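Local coordinates for immunoreactive 84kD antigen PG93 (Porphyromonas gingivalis, PDB 5M11), which serves as an essential bacterial surface component of the type IX secretion system and binds calcium and zinc ions, at residues S230-S235 with I246-R251; I19-K24 with D268-G273. All blocks are in the same frame, centred on the assembly; numbering follows the deposited sequence.

Contact 1 (S230-S235 with I246-R251); sequences SSSADS and ICAENR
Three serine side chains of S230-S235 gather about one methyl group, CB of A248, and this is where the contact is most closely packed. The OG of S231 stands 3.3 Å from A248 CB, and the hydroxyls of S232 and S235 lie about as near. In S231 the OG is anti to its own backbone N (chi1 -177°), which carries it in toward the other segment; there it also meets CG2 of I246, the branch anti to the I246 backbone N, at 3.7 Å. The hydroxyls of S231 and S235 are bonded within their own loop. S231 OG donates to S235 OG at 2.7 Å, and S235 OG to S232 O, also at 2.7 Å, approaching from above the carbonyl plane. These two bonds run across the curl of 230-235, which leads from the last strand of one propeller blade, 226-230, into the first strand of the next, 236-239. Facing it is the turn that joins strands 244-247 and 252-256 of that following blade, closed by a backbone bond from A248 N to R251 O. R251 completes the packed part: its chain, bent at chi2, folds back so that A248 CB sits 3.5 Å above the guanidinium plane, over its centre, while S232 CB lies beside NH1 and NH2. S232 N and R251 NH2, 3.0 Å apart, are two donors side by side, not a hydrogen bond. The same group is held by its own turn: NH1 donates to E249 O at 3.1 Å, nearly in the guanidinium plane, and NE binds the hydroxyl of Y253. A weak hydrogen bond crosses between the segments, from E249 N to S232 OG at 3.5 Å. The contact loosens at E249, whose exposed side chain buries very little against the serine loop.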
# COMPACT_ATOMS: atom_id res chain seq x y z
N SER A 230 -24.94 -14.21 -30.18
CA SER A 230 -25.70 -13.74 -29.04
C SER A 230 -25.04 -14.25 -27.77
O SER A 230 -25.36 -15.33 -27.29
CB SER A 230 -27.15 -14.21 -29.13
OG SER A 230 -27.73 -14.03 -30.41
N SER A 231 -24.10 -13.48 -27.24
CA SER A 231 -23.42 -13.81 -26.00
C SER A 231 -24.34 -13.51 -24.79
O SER A 231 -25.46 -13.02 -24.96
CB SER A 231 -22.12 -13.02 -25.92
OG SER A 231 -21.40 -13.36 -24.75
N SER A 232 -23.86 -13.82 -23.56
CA SER A 232 -24.62 -13.54 -22.35
C SER A 232 -24.51 -12.05 -22.02
O SER A 232 -23.55 -11.41 -22.46
CB SER A 232 -24.10 -14.39 -21.19
OG SER A 232 -22.79 -14.03 -20.80
N ALA A 233 -25.48 -11.50 -21.24
CA ALA A 233 -25.52 -10.09 -20.84
C ALA A 233 -24.27 -9.69 -20.11
O ALA A 233 -23.60 -10.53 -19.50
CB ALA A 233 -26.73 -9.81 -19.97
N ASP A 234 -23.94 -8.41 -20.20
CA ASP A 234 -22.79 -7.79 -19.56
C ASP A 234 -21.49 -8.58 -19.83
O ASP A 234 -20.71 -8.87 -18.92
CB ASP A 234 -23.06 -7.58 -18.05
CG ASP A 234 -24.19 -6.60 -17.80
OD1 ASP A 234 -23.93 -5.38 -17.80
OD2 ASP A 234 -25.36 -7.05 -17.61
N SER A 235 -21.29 -8.92 -21.12
CA SER A 235 -20.10 -9.58 -21.63
C SER A 235 -19.02 -8.54 -21.77
O SER A 235 -19.35 -7.36 -21.94
CB SER A 235 -20.38 -10.24 -22.97
OG SER A 235 -20.89 -11.55 -22.79
N ILE A 246 -14.82 -11.99 -26.88
CA ILE A 246 -16.09 -11.73 -26.20
C ILE A 246 -16.15 -12.67 -25.03
O ILE A 246 -16.36 -13.87 -25.21
CB ILE A 246 -17.34 -11.84 -27.11
CG1 ILE A 246 -17.22 -11.01 -28.40
CG2 ILE A 246 -18.61 -11.49 -26.33
CD1 ILE A 246 -17.28 -9.52 -28.27
N CYS A 247 -15.89 -12.15 -23.84
CA CYS A 247 -15.84 -12.97 -22.65
C CYS A 247 -17.09 -12.81 -21.86
O CYS A 247 -17.39 -11.74 -21.32
CB CYS A 247 -14.60 -12.65 -21.83
SG CYS A 247 -13.09 -12.67 -22.81
N ALA A 248 -17.86 -13.89 -21.90
CA ALA A 248 -19.13 -14.09 -21.23
C ALA A 248 -18.89 -14.90 -19.96
O ALA A 248 -17.75 -15.34 -19.73
CB ALA A 248 -20.05 -14.85 -22.16
N GLU A 249 -19.93 -15.09 -19.14
CA GLU A 249 -19.77 -15.91 -17.96
C GLU A 249 -19.77 -17.37 -18.39
O GLU A 249 -20.73 -17.81 -19.02
CB GLU A 249 -20.88 -15.63 -16.94
CG GLU A 249 -20.43 -14.69 -15.83
CD GLU A 249 -21.39 -14.65 -14.66
OE1 GLU A 249 -21.29 -15.55 -13.78
OE2 GLU A 249 -22.25 -13.75 -14.62
N ASN A 250 -18.64 -18.07 -18.13
CA ASN A 250 -18.31 -19.49 -18.36
C ASN A 250 -17.64 -19.76 -19.74
O ASN A 250 -16.97 -20.79 -19.87
CB ASN A 250 -19.49 -20.48 -18.12
CG ASN A 250 -20.52 -20.67 -19.22
OD1 ASN A 250 -20.23 -21.22 -20.29
ND2 ASN A 250 -21.77 -20.35 -18.93
N ARG A 251 -17.78 -18.87 -20.75
CA ARG A 251 -17.13 -19.13 -22.04
C ARG A 251 -16.65 -17.84 -22.74
O ARG A 251 -17.10 -16.74 -22.40
CB ARG A 251 -18.06 -19.94 -22.97
CG ARG A 251 -19.20 -19.17 -23.64
CD ARG A 251 -20.45 -19.04 -22.80
NE ARG A 251 -21.46 -18.23 -23.48
CZ ARG A 251 -22.37 -17.47 -22.87
NH1 ARG A 251 -22.41 -17.41 -21.54
NH2 ARG A 251 -23.23 -16.76 -23.58

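Contact 2 (I19-K24 with D268-G273); sequences IHKTEK and DVLGVG
Nonpolar packing by L270 makes up most of this contact. Its CG is anti to the carbonyl carbon (chi1 -64°), and the side chain runs alongside that of E23, both pointing the same way. CD1 of L270 touches the aliphatic part of the glutamate, 3.7 Å from E23 CG, and lies nearly as close to E23 CA. The extended chain of K21 crosses the leucine at about a right angle, bringing K21 CE to 4.1 Å from L270 CD1. Nearer the backbone, L270 CB rests 3.5 Å from E23 O.

Charge pairing stays within 19-24. K21 NZ forms a salt bridge to E23 OE2 at 3.0 Å, using the anti lone pair of that oxygen, while E23 OE1 accepts a bond from the backbone N of N37. With both carboxylate oxygens engaged, the glutamate is held in place and its CG lies against the leucine.

Hydrogen bonding between the two backbones is absent: the carbonyl oxygens of E23 and L270 approach each other, but both are acceptors. Each backbone pairs instead inside its own sheet. The backbones of E23 and K24 share V35 as their partner, a classic beta bulge, and L270 and G271 bond to A284; G271, which has no side chain, lies beside K24. Two separate antiparallel sheets thus meet by packing, with no hydrogen bond between their backbones, the first strand of the first blade against the first strand of the last, as where the ring of a seven-bladed beta-propeller closes.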
# COMPACT_ATOMS: atom_id res chain seq x y z
N ILE A 19 0.85 -9.50 -5.73
CA ILE A 19 0.52 -9.80 -7.12
C ILE A 19 -0.97 -10.23 -7.10
O ILE A 19 -1.83 -9.37 -7.33
CB ILE A 19 1.55 -10.78 -7.74
CG1 ILE A 19 2.81 -10.00 -8.19
CG2 ILE A 19 0.99 -11.59 -8.90
CD1 ILE A 19 3.94 -9.96 -7.15
N HIS A 20 -1.28 -11.48 -6.73
CA HIS A 20 -2.65 -11.99 -6.57
C HIS A 20 -3.52 -11.81 -7.92
O HIS A 20 -3.18 -12.42 -8.94
CB HIS A 20 -3.27 -11.34 -5.28
CG HIS A 20 -4.69 -11.68 -4.93
ND1 HIS A 20 -5.34 -12.80 -5.44
CD2 HIS A 20 -5.55 -11.01 -4.12
CE1 HIS A 20 -6.56 -12.76 -4.94
NE2 HIS A 20 -6.74 -11.70 -4.15
N LYS A 21 -4.61 -11.00 -7.88
CA LYS A 21 -5.65 -10.82 -8.91
C LYS A 21 -5.16 -10.17 -10.22
O LYS A 21 -5.26 -8.95 -10.35
CB LYS A 21 -6.81 -10.00 -8.32
CG LYS A 21 -8.14 -10.09 -9.06
CD LYS A 21 -9.11 -9.09 -8.45
CE LYS A 21 -10.32 -8.83 -9.30
NZ LYS A 21 -10.97 -7.55 -8.92
N THR A 22 -4.73 -10.99 -11.22
CA THR A 22 -4.25 -10.53 -12.54
C THR A 22 -5.46 -10.04 -13.33
O THR A 22 -6.27 -10.83 -13.81
CB THR A 22 -3.41 -11.62 -13.23
OG1 THR A 22 -2.26 -11.83 -12.41
CG2 THR A 22 -2.95 -11.25 -14.63
N GLU A 23 -5.59 -8.71 -13.44
CA GLU A 23 -6.71 -8.04 -14.08
C GLU A 23 -6.44 -7.67 -15.54
O GLU A 23 -7.38 -7.33 -16.26
CB GLU A 23 -7.09 -6.80 -13.26
CG GLU A 23 -7.80 -7.14 -11.96
CD GLU A 23 -7.74 -6.10 -10.85
OE1 GLU A 23 -6.66 -5.51 -10.63
OE2 GLU A 23 -8.76 -5.96 -10.13
N LYS A 24 -5.16 -7.74 -16.00
CA LYS A 24 -4.75 -7.38 -17.36
C LYS A 24 -3.55 -8.21 -17.82
O LYS A 24 -2.78 -8.69 -16.99
CB LYS A 24 -4.41 -5.88 -17.45
CG LYS A 24 -5.57 -5.03 -17.93
CD LYS A 24 -6.02 -4.04 -16.89
CE LYS A 24 -7.27 -3.32 -17.30
NZ LYS A 24 -7.86 -2.61 -16.13
N ASP A 268 -14.59 -16.24 -16.11
CA ASP A 268 -14.05 -15.07 -15.42
C ASP A 268 -12.71 -14.62 -16.04
O ASP A 268 -11.64 -14.87 -15.49
CB ASP A 268 -13.90 -15.35 -13.91
CG ASP A 268 -15.13 -15.95 -13.20
OD1 ASP A 268 -16.25 -15.45 -13.43
OD2 ASP A 268 -14.95 -16.87 -12.36
N VAL A 269 -12.80 -14.00 -17.23
CA VAL A 269 -11.66 -13.51 -18.00
C VAL A 269 -11.70 -11.99 -17.96
O VAL A 269 -12.69 -11.39 -18.39
CB VAL A 269 -11.64 -14.07 -19.45
CG1 VAL A 269 -10.45 -13.51 -20.23
CG2 VAL A 269 -11.62 -15.59 -19.45
N LEU A 270 -10.63 -11.37 -17.43
CA LEU A 270 -10.49 -9.94 -17.20
C LEU A 270 -9.62 -9.21 -18.24
O LEU A 270 -9.66 -7.97 -18.33
CB LEU A 270 -9.89 -9.72 -15.80
CG LEU A 270 -10.70 -10.19 -14.58
CD1 LEU A 270 -9.98 -9.86 -13.30
CD2 LEU A 270 -12.09 -9.57 -14.55
N GLY A 271 -8.85 -9.97 -19.01
CA GLY A 271 -7.97 -9.40 -20.01
C GLY A 271 -7.39 -10.44 -20.93
O GLY A 271 -7.35 -11.62 -20.57
N VAL A 272 -6.98 -10.02 -22.14
CA VAL A 272 -6.37 -10.89 -23.15
C VAL A 272 -5.28 -10.10 -23.86
O VAL A 272 -5.48 -8.91 -24.14
CB VAL A 272 -7.37 -11.53 -24.18
CG1 VAL A 272 -6.64 -12.52 -25.09
CG2 VAL A 272 -8.55 -12.22 -23.51
N GLY A 273 -4.16 -10.79 -24.17
CA GLY A 273 -3.01 -10.27 -24.90
C GLY A 273 -2.60 -11.19 -26.04
O GLY A 273 -2.44 -12.39 -25.82

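In the fold
Both contacts belong to the N-terminal propeller, with centres 16 Å apart. Both segments of contact 1 fall between the two of contact 2 in the sequence: 19-24 comes first, then 230-235 and 246-251, then 268-273. The sheet spanning 236-264, sixth of the seven blades, links them. Contact 1 joins it to the fifth blade's exit, and it adjoins the seventh blade, where C247 SG packs 3.8 Å from V269 CG1 and Y238 OH binds V269 O. Contact 2 then brings the seventh blade to the first. They mark two blade junctions, five to six and seven to one, with the six-to-seven junction between them: a local step between neighbours and the final ring closure.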